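Local coordinates for protein agarase (Pseudoalteromonas fuliginea, PDB 6XJ9) that probably hydrolyses agarose, the galactan of red-algal cell walls, as a family 50 glycoside hydrolase, at residues P368-T373 against H391-S396; G375-Y380 against F397-L402; N362-L367 against P721-A726; H239-L244 against L402-G407; F226-N229 against E233-G236. One frame throughout, in Å; residues are numbered along the deposited sequence.

Contact 1: residues P368-T373 against H391-S396; sequences PDYSDT and HGETYS
Tyr-370 and Glu-393 make the polar half of this contact: the phenol donates from OH to OE1 of the glutamate over 2.6 Å. OE1 lies at the ring edge, in its plane, whereas the phenol meets the carboxylate from above, 37° out of plane. Glu-393 reaches it with an extended chain, CG anti to the backbone N (chi1 174°). Arg-353 forms a salt bridge with the same OE1 and Thr-317 OG1 bonds to OE2, satisfying both oxygens of this buried carboxylate. Glu-393 and Tyr-395 share one face of strand 392-395, which runs between strands 315-320 and 378-381 in an antiparallel four-stranded sheet; loop 368-373 lies across that face. The apolar half is a CH-pi contact. Pro-368 puts CD over the Tyr-395 ring, 3.9 Å from its centroid, and CG lies 3.6 Å from Tyr-395 CZ. Proline suits the place: its compact, restrained ring covers an aromatic face and the adjoining nitrogen polarises its CD hydrogens. Tyr-395 OH bonds to the Leu-374 carbonyl. The type I turn from Asp-369 to Asp-372, closed by Asp-372 N to Asp-369 O, is braced by Asp-369 N to Asp-372 OD2 at 3.0 Å.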
# COMPACT_ATOMS: atom_id res chain seq x y z
N PRO A 368 -2.51 -17.64 29.91
CA PRO A 368 -3.23 -18.85 30.26
C PRO A 368 -2.68 -19.38 31.58
O PRO A 368 -1.71 -18.83 32.11
CB PRO A 368 -2.86 -19.80 29.12
CG PRO A 368 -1.45 -19.38 28.76
CD PRO A 368 -1.45 -17.87 28.90
N ASP A 369 -3.33 -20.41 32.12
CA ASP A 369 -2.78 -21.14 33.26
C ASP A 369 -2.02 -22.34 32.70
O ASP A 369 -2.27 -22.76 31.58
CB ASP A 369 -3.87 -21.50 34.27
CG ASP A 369 -4.42 -20.30 35.03
OD1 ASP A 369 -3.70 -19.27 35.10
OD2 ASP A 369 -5.55 -20.39 35.53
N TYR A 370 -1.08 -22.86 33.49
CA TYR A 370 -0.16 -23.90 33.04
C TYR A 370 -0.91 -25.18 32.66
O TYR A 370 -0.38 -25.99 31.90
CB TYR A 370 0.95 -24.16 34.05
CG TYR A 370 2.18 -23.30 33.89
CD1 TYR A 370 2.15 -21.94 34.17
CD2 TYR A 370 3.39 -23.84 33.47
CE1 TYR A 370 3.28 -21.14 34.04
CE2 TYR A 370 4.52 -23.06 33.34
CZ TYR A 370 4.47 -21.71 33.62
OH TYR A 370 5.60 -20.93 33.49
N SER A 371 -2.13 -25.35 33.17
CA SER A 371 -2.91 -26.54 32.87
C SER A 371 -3.69 -26.37 31.57
O SER A 371 -4.16 -27.36 31.02
CB SER A 371 -3.81 -26.92 34.03
OG SER A 371 -4.74 -25.87 34.30
N ASP A 372 -3.85 -25.13 31.10
CA ASP A 372 -4.51 -24.87 29.83
C ASP A 372 -3.70 -25.50 28.70
O ASP A 372 -2.49 -25.66 28.82
CB ASP A 372 -4.68 -23.37 29.56
CG ASP A 372 -5.58 -22.66 30.57
OD1 ASP A 372 -6.18 -23.36 31.40
OD2 ASP A 372 -5.67 -21.42 30.51
N THR A 373 -4.38 -25.82 27.59
CA THR A 373 -3.73 -26.25 26.36
C THR A 373 -2.63 -25.26 25.97
O THR A 373 -1.48 -25.67 25.76
CB THR A 373 -4.75 -26.46 25.23
OG1 THR A 373 -5.41 -27.70 25.52
CG2 THR A 373 -4.15 -26.55 23.85
N HIS A 391 16.09 -12.61 34.78
CA HIS A 391 15.62 -13.92 34.37
C HIS A 391 14.13 -14.01 34.70
O HIS A 391 13.62 -13.24 35.51
CB HIS A 391 16.41 -15.03 35.10
CG HIS A 391 16.73 -14.70 36.53
ND1 HIS A 391 15.77 -14.66 37.52
CD2 HIS A 391 17.91 -14.41 37.13
CE1 HIS A 391 16.34 -14.35 38.67
NE2 HIS A 391 17.65 -14.18 38.46
N GLY A 392 13.44 -14.95 34.07
CA GLY A 392 12.04 -15.14 34.41
C GLY A 392 11.28 -15.92 33.34
O GLY A 392 11.81 -16.26 32.28
N GLU A 393 10.02 -16.18 33.68
CA GLU A 393 9.05 -16.83 32.83
C GLU A 393 8.85 -16.02 31.56
O GLU A 393 8.88 -14.78 31.59
CB GLU A 393 7.74 -16.92 33.62
CG GLU A 393 6.58 -17.45 32.82
CD GLU A 393 5.32 -17.51 33.67
OE1 GLU A 393 5.18 -18.49 34.42
OE2 GLU A 393 4.52 -16.55 33.61
N THR A 394 8.66 -16.73 30.44
CA THR A 394 8.31 -16.06 29.20
C THR A 394 7.00 -16.66 28.70
O THR A 394 6.61 -17.74 29.14
CB THR A 394 9.45 -16.19 28.18
OG1 THR A 394 9.48 -17.56 27.80
CG2 THR A 394 10.80 -15.78 28.73
N TYR A 395 6.33 -15.94 27.81
CA TYR A 395 5.23 -16.52 27.05
C TYR A 395 5.44 -16.19 25.57
O TYR A 395 6.01 -15.15 25.27
CB TYR A 395 3.87 -16.03 27.55
CG TYR A 395 2.73 -16.87 27.03
CD1 TYR A 395 2.59 -18.20 27.40
CD2 TYR A 395 1.81 -16.34 26.15
CE1 TYR A 395 1.57 -18.99 26.90
CE2 TYR A 395 0.75 -17.10 25.67
CZ TYR A 395 0.63 -18.43 26.04
OH TYR A 395 -0.40 -19.15 25.53
N SER A 396 4.98 -17.08 24.68
CA SER A 396 5.03 -16.85 23.24
C SER A 396 3.62 -16.74 22.66
O SER A 396 2.97 -17.75 22.40
CB SER A 396 5.83 -17.91 22.55
OG SER A 396 5.87 -17.64 21.15

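Contact 2: residues G375-Y380 against F397-L402; sequences GKHFGY and FYAANL
His-377 lays one face of its imidazole on the backbone of Ala-399 and Ala-400. From CB, which points at the helix, the torsion that sets CG anti to the carbonyl carbon (chi1 -53°) delivers the ring to the peptide joining the two alanines. CG comes first, 3.7 Å from Ala-400 N. On one branch, ND1 meets the methyl CB of Ala-399 at 3.6 Å. On the other, CD2 rests 3.4 Å from Ala-400 CA, with the CB of that alanine a little farther off. Farther out, CE1 lies 3.7 Å from Ala-399 O, which sits above the ring, offset toward its rim. At the tip NE2, still over the helix backbone and 3.7 Å from Ala-399 O, hydrogen-bonds OE1 of Glu-403, four residues beyond Ala-399 on the same helix. The other Glu-403 oxygen forms a salt bridge with Lys-376, whose CG covers the opposite face of the imidazole, 3.6 Å above its plane. Alanine suits both helix positions, since a methyl lets the ring come down to main-chain level. The 3-10 turn before strand 378-381 thus docks on helix 397-406, which directly follows the neighbouring antiparallel strand 392-395.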
# COMPACT_ATOMS: atom_id res chain seq x y z
N GLY A 375 -1.14 -23.30 27.72
CA GLY A 375 -0.18 -23.20 28.79
C GLY A 375 1.19 -23.78 28.42
O GLY A 375 2.16 -23.59 29.14
N LYS A 376 1.25 -24.49 27.28
CA LYS A 376 2.48 -25.11 26.85
C LYS A 376 3.41 -24.06 26.24
O LYS A 376 4.59 -24.33 26.03
CB LYS A 376 2.20 -26.29 25.91
CG LYS A 376 1.61 -25.93 24.55
CD LYS A 376 1.67 -27.08 23.54
CE LYS A 376 0.71 -28.21 23.84
NZ LYS A 376 -0.70 -27.77 23.74
N HIS A 377 2.88 -22.85 25.98
CA HIS A 377 3.66 -21.78 25.38
C HIS A 377 4.39 -20.93 26.42
O HIS A 377 5.04 -19.96 26.06
CB HIS A 377 2.82 -21.00 24.36
CG HIS A 377 2.21 -21.93 23.38
ND1 HIS A 377 2.98 -22.74 22.57
CD2 HIS A 377 0.92 -22.27 23.15
CE1 HIS A 377 2.20 -23.50 21.84
NE2 HIS A 377 0.92 -23.24 22.18
N PHE A 378 4.28 -21.31 27.70
CA PHE A 378 5.17 -20.74 28.70
C PHE A 378 6.58 -21.29 28.49
O PHE A 378 6.75 -22.45 28.11
CB PHE A 378 4.70 -21.02 30.13
CG PHE A 378 3.57 -20.16 30.64
CD1 PHE A 378 3.77 -18.82 30.94
CD2 PHE A 378 2.30 -20.69 30.84
CE1 PHE A 378 2.72 -18.03 31.40
CE2 PHE A 378 1.26 -19.90 31.30
CZ PHE A 378 1.47 -18.57 31.58
N GLY A 379 7.58 -20.44 28.73
CA GLY A 379 8.98 -20.85 28.71
C GLY A 379 9.73 -20.18 29.86
O GLY A 379 9.10 -19.74 30.82
N TYR A 380 11.06 -20.13 29.74
CA TYR A 380 11.89 -19.51 30.75
C TYR A 380 13.18 -18.99 30.11
O TYR A 380 13.75 -19.63 29.22
CB TYR A 380 12.20 -20.48 31.90
CG TYR A 380 12.77 -19.76 33.09
CD1 TYR A 380 11.93 -19.21 34.05
CD2 TYR A 380 14.13 -19.56 33.23
CE1 TYR A 380 12.44 -18.51 35.14
CE2 TYR A 380 14.66 -18.85 34.29
CZ TYR A 380 13.81 -18.33 35.25
OH TYR A 380 14.32 -17.63 36.30
N PHE A 397 3.17 -15.50 22.40
CA PHE A 397 1.84 -15.31 21.82
C PHE A 397 1.82 -15.80 20.37
O PHE A 397 0.79 -16.28 19.89
CB PHE A 397 1.35 -13.87 21.98
CG PHE A 397 1.04 -13.46 23.40
CD1 PHE A 397 -0.19 -13.74 23.97
CD2 PHE A 397 1.98 -12.77 24.16
CE1 PHE A 397 -0.47 -13.37 25.28
CE2 PHE A 397 1.70 -12.39 25.47
CZ PHE A 397 0.47 -12.68 26.02
N TYR A 398 2.97 -15.70 19.68
CA TYR A 398 3.01 -16.19 18.31
C TYR A 398 2.80 -17.71 18.29
O TYR A 398 1.99 -18.19 17.50
CB TYR A 398 4.28 -15.77 17.55
CG TYR A 398 4.31 -16.31 16.15
CD1 TYR A 398 3.50 -15.77 15.15
CD2 TYR A 398 5.09 -17.41 15.82
CE1 TYR A 398 3.50 -16.29 13.87
CE2 TYR A 398 5.10 -17.94 14.54
CZ TYR A 398 4.30 -17.38 13.56
OH TYR A 398 4.31 -17.87 12.29
N ALA A 399 3.51 -18.44 19.15
CA ALA A 399 3.36 -19.89 19.21
C ALA A 399 1.94 -20.27 19.64
O ALA A 399 1.36 -21.21 19.10
CB ALA A 399 4.39 -20.49 20.13
N ALA A 400 1.38 -19.54 20.62
CA ALA A 400 -0.00 -19.78 21.02
C ALA A 400 -0.93 -19.65 19.81
O ALA A 400 -1.81 -20.49 19.59
CB ALA A 400 -0.39 -18.86 22.15
N ASN A 401 -0.72 -18.60 19.01
CA ASN A 401 -1.51 -18.36 17.81
C ASN A 401 -1.38 -19.50 16.81
O ASN A 401 -2.37 -19.84 16.14
CB ASN A 401 -1.21 -16.98 17.22
CG ASN A 401 -1.74 -15.87 18.10
OD1 ASN A 401 -2.67 -16.09 18.88
ND2 ASN A 401 -1.15 -14.69 17.98
N LEU A 402 -0.18 -20.09 16.71
CA LEU A 402 0.06 -21.20 15.79
C LEU A 402 -0.80 -22.40 16.18
O LEU A 402 -1.32 -23.10 15.31
CB LEU A 402 1.53 -21.59 15.82
CG LEU A 402 2.53 -20.64 15.14
CD1 LEU A 402 3.90 -21.30 15.09
CD2 LEU A 402 2.08 -20.27 13.74

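Contact 3: residues N362-L367 against P721-A726; sequences NLFEWL and PITGRA
Leu-363 and Phe-364 together receive Thr-723, the third residue of a type I beta turn running from Pro-721 to Gly-724. That turn belongs to the loop after strand 709-714, one of the parallel strands of what is probably the (β/α)8 barrel expected of this family. Leu-363, first to touch, passes the threonine in the opposite direction: its CD1 lies 3.9 Å from Thr-723 CG2, a methyl-to-methyl contact suited to a buried place. Its CB also stands 4.0 Å above the plane of the next ring, over the centre, and so helps to hold Phe-364 in position. Phe-364 crosses the threonine side chain obliquely with its far end, bringing CE1 within 4.1 Å of the same CG2. Trp-366 and Leu-367 then turn to Tyr-395 and Phe-397, carrying the loop on to the adjoining strand and helix. Threonine fits here because its two branches do different work: the methyl packs mainly on the leucine, and the hydroxyl, between the backbone N and the carbonyl carbon (chi1 50°), hydrogen-bonds Thr-315 OG1. OG1 of Thr-723 ends 3.7 Å from CE1 of Phe-364.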
# COMPACT_ATOMS: atom_id res chain seq x y z
N ASN A 362 1.34 -6.58 34.52
CA ASN A 362 0.17 -5.76 34.22
C ASN A 362 0.10 -5.35 32.75
O ASN A 362 -0.91 -4.78 32.32
CB ASN A 362 0.05 -4.58 35.19
CG ASN A 362 -0.40 -5.03 36.56
OD1 ASN A 362 -1.34 -5.81 36.69
ND2 ASN A 362 0.27 -4.54 37.60
N LEU A 363 1.15 -5.66 31.98
CA LEU A 363 1.14 -5.41 30.54
C LEU A 363 0.02 -6.19 29.87
O LEU A 363 -0.53 -5.73 28.88
CB LEU A 363 2.48 -5.83 29.92
CG LEU A 363 3.74 -5.10 30.38
CD1 LEU A 363 4.97 -5.89 29.95
CD2 LEU A 363 3.79 -3.67 29.82
N PHE A 364 -0.30 -7.38 30.40
CA PHE A 364 -1.04 -8.42 29.70
C PHE A 364 -2.51 -8.48 30.15
O PHE A 364 -2.78 -8.62 31.34
CB PHE A 364 -0.34 -9.76 29.90
CG PHE A 364 1.10 -9.77 29.44
CD1 PHE A 364 1.42 -9.71 28.09
CD2 PHE A 364 2.14 -9.83 30.36
CE1 PHE A 364 2.74 -9.70 27.67
CE2 PHE A 364 3.47 -9.83 29.95
CZ PHE A 364 3.77 -9.76 28.60
N GLU A 365 -3.43 -8.40 29.17
CA GLU A 365 -4.86 -8.64 29.42
C GLU A 365 -5.11 -10.09 29.83
O GLU A 365 -6.01 -10.34 30.62
CB GLU A 365 -5.73 -8.33 28.19
CG GLU A 365 -6.11 -6.87 28.06
CD GLU A 365 -7.02 -6.48 26.91
OE1 GLU A 365 -7.19 -7.27 25.95
OE2 GLU A 365 -7.55 -5.35 26.96
N TRP A 366 -4.30 -11.02 29.30
CA TRP A 366 -4.54 -12.45 29.46
C TRP A 366 -3.22 -13.22 29.32
O TRP A 366 -2.46 -13.00 28.38
CB TRP A 366 -5.57 -12.95 28.43
CG TRP A 366 -5.69 -14.44 28.28
CD1 TRP A 366 -6.57 -15.26 28.93
CD2 TRP A 366 -4.93 -15.30 27.40
NE1 TRP A 366 -6.40 -16.56 28.53
CE2 TRP A 366 -5.40 -16.62 27.60
CE3 TRP A 366 -3.88 -15.09 26.49
CZ2 TRP A 366 -4.87 -17.71 26.90
CZ3 TRP A 366 -3.36 -16.17 25.80
CH2 TRP A 366 -3.85 -17.47 26.01
N LEU A 367 -2.96 -14.09 30.29
CA LEU A 367 -2.03 -15.20 30.15
C LEU A 367 -2.81 -16.46 30.49
O LEU A 367 -3.73 -16.39 31.30
CB LEU A 367 -0.87 -14.99 31.13
CG LEU A 367 0.11 -13.87 30.80
CD1 LEU A 367 1.18 -13.77 31.87
CD2 LEU A 367 0.73 -14.09 29.43
N PRO A 721 7.88 -9.50 19.85
CA PRO A 721 6.78 -9.26 20.79
C PRO A 721 6.61 -7.77 21.03
O PRO A 721 7.58 -7.02 21.06
CB PRO A 721 7.23 -9.97 22.07
CG PRO A 721 8.09 -11.11 21.54
CD PRO A 721 8.83 -10.52 20.35
N ILE A 722 5.35 -7.35 21.18
CA ILE A 722 5.05 -5.95 21.39
C ILE A 722 5.66 -5.48 22.71
O ILE A 722 5.98 -4.30 22.85
CB ILE A 722 3.53 -5.68 21.28
CG1 ILE A 722 3.19 -4.19 21.39
CG2 ILE A 722 2.76 -6.51 22.28
CD1 ILE A 722 1.73 -3.86 21.10
N THR A 723 5.84 -6.41 23.66
CA THR A 723 6.36 -6.09 24.98
C THR A 723 7.84 -6.47 25.12
O THR A 723 8.37 -6.57 26.23
CB THR A 723 5.52 -6.76 26.06
OG1 THR A 723 5.43 -8.12 25.62
CG2 THR A 723 4.13 -6.15 26.17
N GLY A 724 8.49 -6.68 23.98
CA GLY A 724 9.93 -6.91 23.96
C GLY A 724 10.25 -8.40 23.88
O GLY A 724 9.66 -9.21 24.58
N ARG A 725 11.18 -8.75 22.98
CA ARG A 725 11.77 -10.08 23.06
C ARG A 725 12.47 -10.21 24.42
O ARG A 725 13.04 -9.24 24.91
CB ARG A 725 12.68 -10.35 21.86
CG ARG A 725 14.02 -9.64 21.92
CD ARG A 725 14.85 -9.95 20.70
NE ARG A 725 16.19 -9.41 20.82
CZ ARG A 725 17.10 -9.48 19.85
NH1 ARG A 725 16.79 -10.06 18.70
NH2 ARG A 725 18.30 -8.97 20.03
N ALA A 726 12.39 -11.41 25.01
CA ALA A 726 12.86 -11.73 26.36
C ALA A 726 14.31 -11.30 26.60
O ALA A 726 14.63 -10.80 27.68
CB ALA A 726 12.68 -13.21 26.61

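Contact 4: residues H239-L244 against L402-G407; sequences HSEAEL and LERKYG
Leu-244 fills the buried side of this contact, set against Arg-404 and Lys-405 of the other helix. Its CD1 touches Arg-404 CB at 3.9 Å, the leucine slanting across the arginine, so that it meets the aliphatic root of that residue and not its charge. Lys-405 runs past the Leu-244 carbonyl: CG lies 3.6 Å and CE 3.7 Å from that oxygen. This long approach is possible because the lysine chain is fully extended, with CG anti to the backbone N (chi1 -174°). NZ then reaches a salt bridge with Asp-741, to which Tyr-406 OH also bonds, while Lys-405 CG covers the centre of the Tyr-406 ring. A leucine and the methylenes of two long basic residues suit a seam of this kind, where apolar stems are buried and charges lead out to partners. Here two helix ends meet: the beginning of helix 242-252 and the residues leading into it, reached by the chain after the N-terminal beta strands, pack against the end of helix 397-406. Lys-248 NZ adds a bond to Lys-405 O. The exposed rim covers less area and makes no salt bridge. Glu-241 crosses Arg-404 at about a right angle, and its OE1 comes within 3.1 Å of Arg-404 CD but stays 4.4 Å from NE. The arginine, bent at chi3 (-92°), spends its NH2 on Glu-225 O and Asn-401 OD1 instead.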
# COMPACT_ATOMS: atom_id res chain seq x y z
N HIS A 239 -9.70 -9.91 15.77
CA HIS A 239 -10.65 -9.65 16.84
C HIS A 239 -11.21 -10.94 17.45
O HIS A 239 -11.65 -10.93 18.60
CB HIS A 239 -11.74 -8.66 16.40
CG HIS A 239 -11.22 -7.27 16.27
ND1 HIS A 239 -10.88 -6.51 17.38
CD2 HIS A 239 -10.97 -6.50 15.19
CE1 HIS A 239 -10.45 -5.33 16.98
NE2 HIS A 239 -10.50 -5.30 15.64
N SER A 240 -11.18 -12.04 16.69
CA SER A 240 -11.67 -13.30 17.22
C SER A 240 -10.83 -14.45 16.68
O SER A 240 -10.32 -14.38 15.56
CB SER A 240 -13.14 -13.50 16.90
OG SER A 240 -13.35 -13.62 15.50
N GLU A 241 -10.74 -15.51 17.49
CA GLU A 241 -10.01 -16.72 17.15
C GLU A 241 -10.45 -17.26 15.78
O GLU A 241 -9.62 -17.82 15.07
CB GLU A 241 -10.18 -17.75 18.26
CG GLU A 241 -9.44 -19.05 18.00
CD GLU A 241 -9.19 -19.86 19.25
OE1 GLU A 241 -9.02 -19.24 20.33
OE2 GLU A 241 -9.18 -21.10 19.15
N ALA A 242 -11.73 -17.09 15.43
CA ALA A 242 -12.29 -17.64 14.20
C ALA A 242 -11.62 -17.03 12.97
O ALA A 242 -11.61 -17.63 11.89
CB ALA A 242 -13.79 -17.41 14.15
N GLU A 243 -11.07 -15.82 13.12
CA GLU A 243 -10.43 -15.15 12.01
C GLU A 243 -9.15 -15.89 11.62
O GLU A 243 -8.76 -15.87 10.45
CB GLU A 243 -10.12 -13.70 12.36
CG GLU A 243 -11.35 -12.84 12.58
CD GLU A 243 -11.03 -11.36 12.69
OE1 GLU A 243 -10.81 -10.73 11.65
OE2 GLU A 243 -10.99 -10.84 13.82
N LEU A 244 -8.50 -16.53 12.60
CA LEU A 244 -7.28 -17.31 12.40
C LEU A 244 -7.59 -18.50 11.48
O LEU A 244 -6.85 -18.76 10.54
CB LEU A 244 -6.73 -17.79 13.75
CG LEU A 244 -6.36 -16.74 14.80
CD1 LEU A 244 -5.63 -17.39 15.97
CD2 LEU A 244 -5.49 -15.64 14.20
N LEU A 402 -0.18 -20.09 16.71
CA LEU A 402 0.06 -21.20 15.79
C LEU A 402 -0.80 -22.40 16.18
O LEU A 402 -1.32 -23.10 15.31
CB LEU A 402 1.53 -21.59 15.82
CG LEU A 402 2.53 -20.64 15.14
CD1 LEU A 402 3.90 -21.30 15.09
CD2 LEU A 402 2.08 -20.27 13.74
N GLU A 403 -0.87 -22.67 17.49
CA GLU A 403 -1.64 -23.80 17.97
C GLU A 403 -3.13 -23.52 17.82
O GLU A 403 -3.89 -24.41 17.46
CB GLU A 403 -1.27 -24.14 19.41
CG GLU A 403 -1.97 -25.39 19.91
CD GLU A 403 -1.54 -25.87 21.28
OE1 GLU A 403 -0.86 -25.10 21.98
OE2 GLU A 403 -1.88 -27.01 21.63
N ARG A 404 -3.53 -22.27 18.07
CA ARG A 404 -4.92 -21.87 17.86
C ARG A 404 -5.28 -22.05 16.39
O ARG A 404 -6.39 -22.48 16.06
CB ARG A 404 -5.14 -20.42 18.32
CG ARG A 404 -5.32 -20.25 19.83
CD ARG A 404 -5.91 -18.91 20.21
NE ARG A 404 -4.83 -17.98 20.46
CZ ARG A 404 -4.65 -17.21 21.53
NH1 ARG A 404 -5.53 -17.18 22.52
NH2 ARG A 404 -3.58 -16.44 21.59
N LYS A 405 -4.33 -21.74 15.50
CA LYS A 405 -4.60 -21.62 14.08
C LYS A 405 -4.52 -22.98 13.40
O LYS A 405 -5.31 -23.27 12.51
CB LYS A 405 -3.63 -20.64 13.42
CG LYS A 405 -3.91 -20.31 11.96
CD LYS A 405 -3.02 -19.17 11.49
CE LYS A 405 -3.20 -18.81 10.03
NZ LYS A 405 -2.36 -17.64 9.68
N TYR A 406 -3.53 -23.78 13.82
CA TYR A 406 -3.11 -24.96 13.08
C TYR A 406 -3.19 -26.21 13.95
O TYR A 406 -2.83 -27.30 13.52
CB TYR A 406 -1.65 -24.83 12.65
CG TYR A 406 -1.33 -23.72 11.67
CD1 TYR A 406 -1.77 -23.78 10.36
CD2 TYR A 406 -0.52 -22.65 12.03
CE1 TYR A 406 -1.47 -22.78 9.45
CE2 TYR A 406 -0.20 -21.64 11.13
CZ TYR A 406 -0.67 -21.71 9.83
OH TYR A 406 -0.36 -20.72 8.93
N GLY A 407 -3.60 -26.03 15.21
CA GLY A 407 -3.50 -27.13 16.16
C GLY A 407 -4.85 -27.73 16.54
O GLY A 407 -4.92 -28.48 17.51

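Contact 5: residues F226-N229 against E233-G236; sequences FGQN and EFAG
Phe-234 sets the edge of its ring against Gln-228 and Asn-229. The two segments belong to one irregular loop, between strand 199-210 and helix 242-252, that doubles back on itself within a few residues and has no helix or strand here. Around the rim, CZ meets the CB of Gln-228 at 3.8 Å, near the ring plane. CE1 lies 3.8 Å from the CB of Asn-229. An aromatic edge suits this place, because its weakly positive hydrogens can face an oxygen while its carbons pack against methylenes. Phe-234 CG sits between the backbone N and the carbonyl carbon (chi1 55°), which swings the ring inward across the bend. The Gln-228 chain passes at a slant, its amide plane turned 80° from the ring, and OE1 stands 3.8 Å from CZ. Amide residues serve well here, since their stems touch the ring and their ends tie the loop down: Gln-228 NE2 bonds to Val-238 O, and Asn-229 ND2 to Gln-232 OE1 and Gly-677 O. Nearby, Glu-233 packs on Thr-100 of the second subunit. The Asn-229 carbonyl oxygen, also bonded to Lys-237 NZ, lies in plane at the ring edge, 3.7 Å from CE1.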
# COMPACT_ATOMS: atom_id res chain seq x y z
N PHE A 226 -4.13 -12.21 21.88
CA PHE A 226 -3.45 -12.66 20.66
C PHE A 226 -2.03 -12.10 20.60
O PHE A 226 -1.30 -12.33 19.63
CB PHE A 226 -4.24 -12.26 19.42
CG PHE A 226 -5.64 -12.83 19.34
CD1 PHE A 226 -5.84 -14.19 19.15
CD2 PHE A 226 -6.74 -12.01 19.48
CE1 PHE A 226 -7.13 -14.71 19.09
CE2 PHE A 226 -8.03 -12.53 19.42
CZ PHE A 226 -8.22 -13.88 19.23
N GLY A 227 -1.64 -11.36 21.65
CA GLY A 227 -0.35 -10.69 21.71
C GLY A 227 -0.33 -9.40 20.89
O GLY A 227 0.74 -8.94 20.50
N GLN A 228 -1.52 -8.83 20.65
CA GLN A 228 -1.65 -7.63 19.83
C GLN A 228 -1.77 -6.40 20.72
O GLN A 228 -2.00 -6.52 21.92
CB GLN A 228 -2.87 -7.73 18.90
CG GLN A 228 -2.88 -8.96 17.99
CD GLN A 228 -4.15 -8.98 17.16
OE1 GLN A 228 -4.11 -8.96 15.93
NE2 GLN A 228 -5.29 -8.97 17.83
N ASN A 229 -1.57 -5.23 20.12
CA ASN A 229 -1.86 -3.95 20.72
C ASN A 229 -3.36 -3.94 21.06
O ASN A 229 -4.19 -3.94 20.16
CB ASN A 229 -1.50 -2.84 19.74
CG ASN A 229 -1.59 -1.43 20.28
OD1 ASN A 229 -2.49 -1.12 21.07
ND2 ASN A 229 -0.72 -0.55 19.82
N GLU A 233 -6.57 0.18 17.36
CA GLU A 233 -6.98 -0.50 16.14
C GLU A 233 -5.88 -0.32 15.09
O GLU A 233 -5.34 0.77 14.94
CB GLU A 233 -8.31 0.05 15.64
CG GLU A 233 -8.97 -0.78 14.55
CD GLU A 233 -9.31 -2.20 14.93
OE1 GLU A 233 -9.71 -2.43 16.10
OE2 GLU A 233 -9.17 -3.09 14.08
N PHE A 234 -5.52 -1.40 14.38
CA PHE A 234 -4.50 -1.31 13.35
C PHE A 234 -4.91 -2.25 12.21
O PHE A 234 -5.64 -3.21 12.45
CB PHE A 234 -3.11 -1.63 13.91
CG PHE A 234 -2.99 -2.95 14.63
CD1 PHE A 234 -3.25 -3.05 15.99
CD2 PHE A 234 -2.64 -4.11 13.94
CE1 PHE A 234 -3.16 -4.26 16.65
CE2 PHE A 234 -2.55 -5.33 14.60
CZ PHE A 234 -2.81 -5.40 15.96
N ALA A 235 -4.43 -1.96 11.00
CA ALA A 235 -4.68 -2.78 9.82
C ALA A 235 -4.16 -4.20 10.05
O ALA A 235 -2.99 -4.39 10.38
CB ALA A 235 -4.04 -2.13 8.61
N GLY A 236 -5.05 -5.19 9.90
CA GLY A 236 -4.69 -6.59 10.12
C GLY A 236 -4.88 -7.07 11.56
O GLY A 236 -4.53 -8.20 11.89

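In the fold
Contacts 2 and 3 are buried throughout and contact 1 nearly so, Tyr-370 being partly exposed; contacts 4 and 5 keep an exposed margin, and contact 5 comes within reach of the second subunit. Helix 397-406 serves contacts 2 and 4, its start meeting a turn and its end another helix; Glu-403 joins the two through Lys-376 and His-377. Contacts 1 and 2 share the antiparallel sheet, their centres about 7 Å apart. Across its segments, contact 1 alone has a hydrogen bond; contacts 2, 3 and 5 rest on packing alone, and contact 4 adds an acid near an arginine, short of a salt bridge. Phe-397 brings contact 2 against contacts 3 and 5.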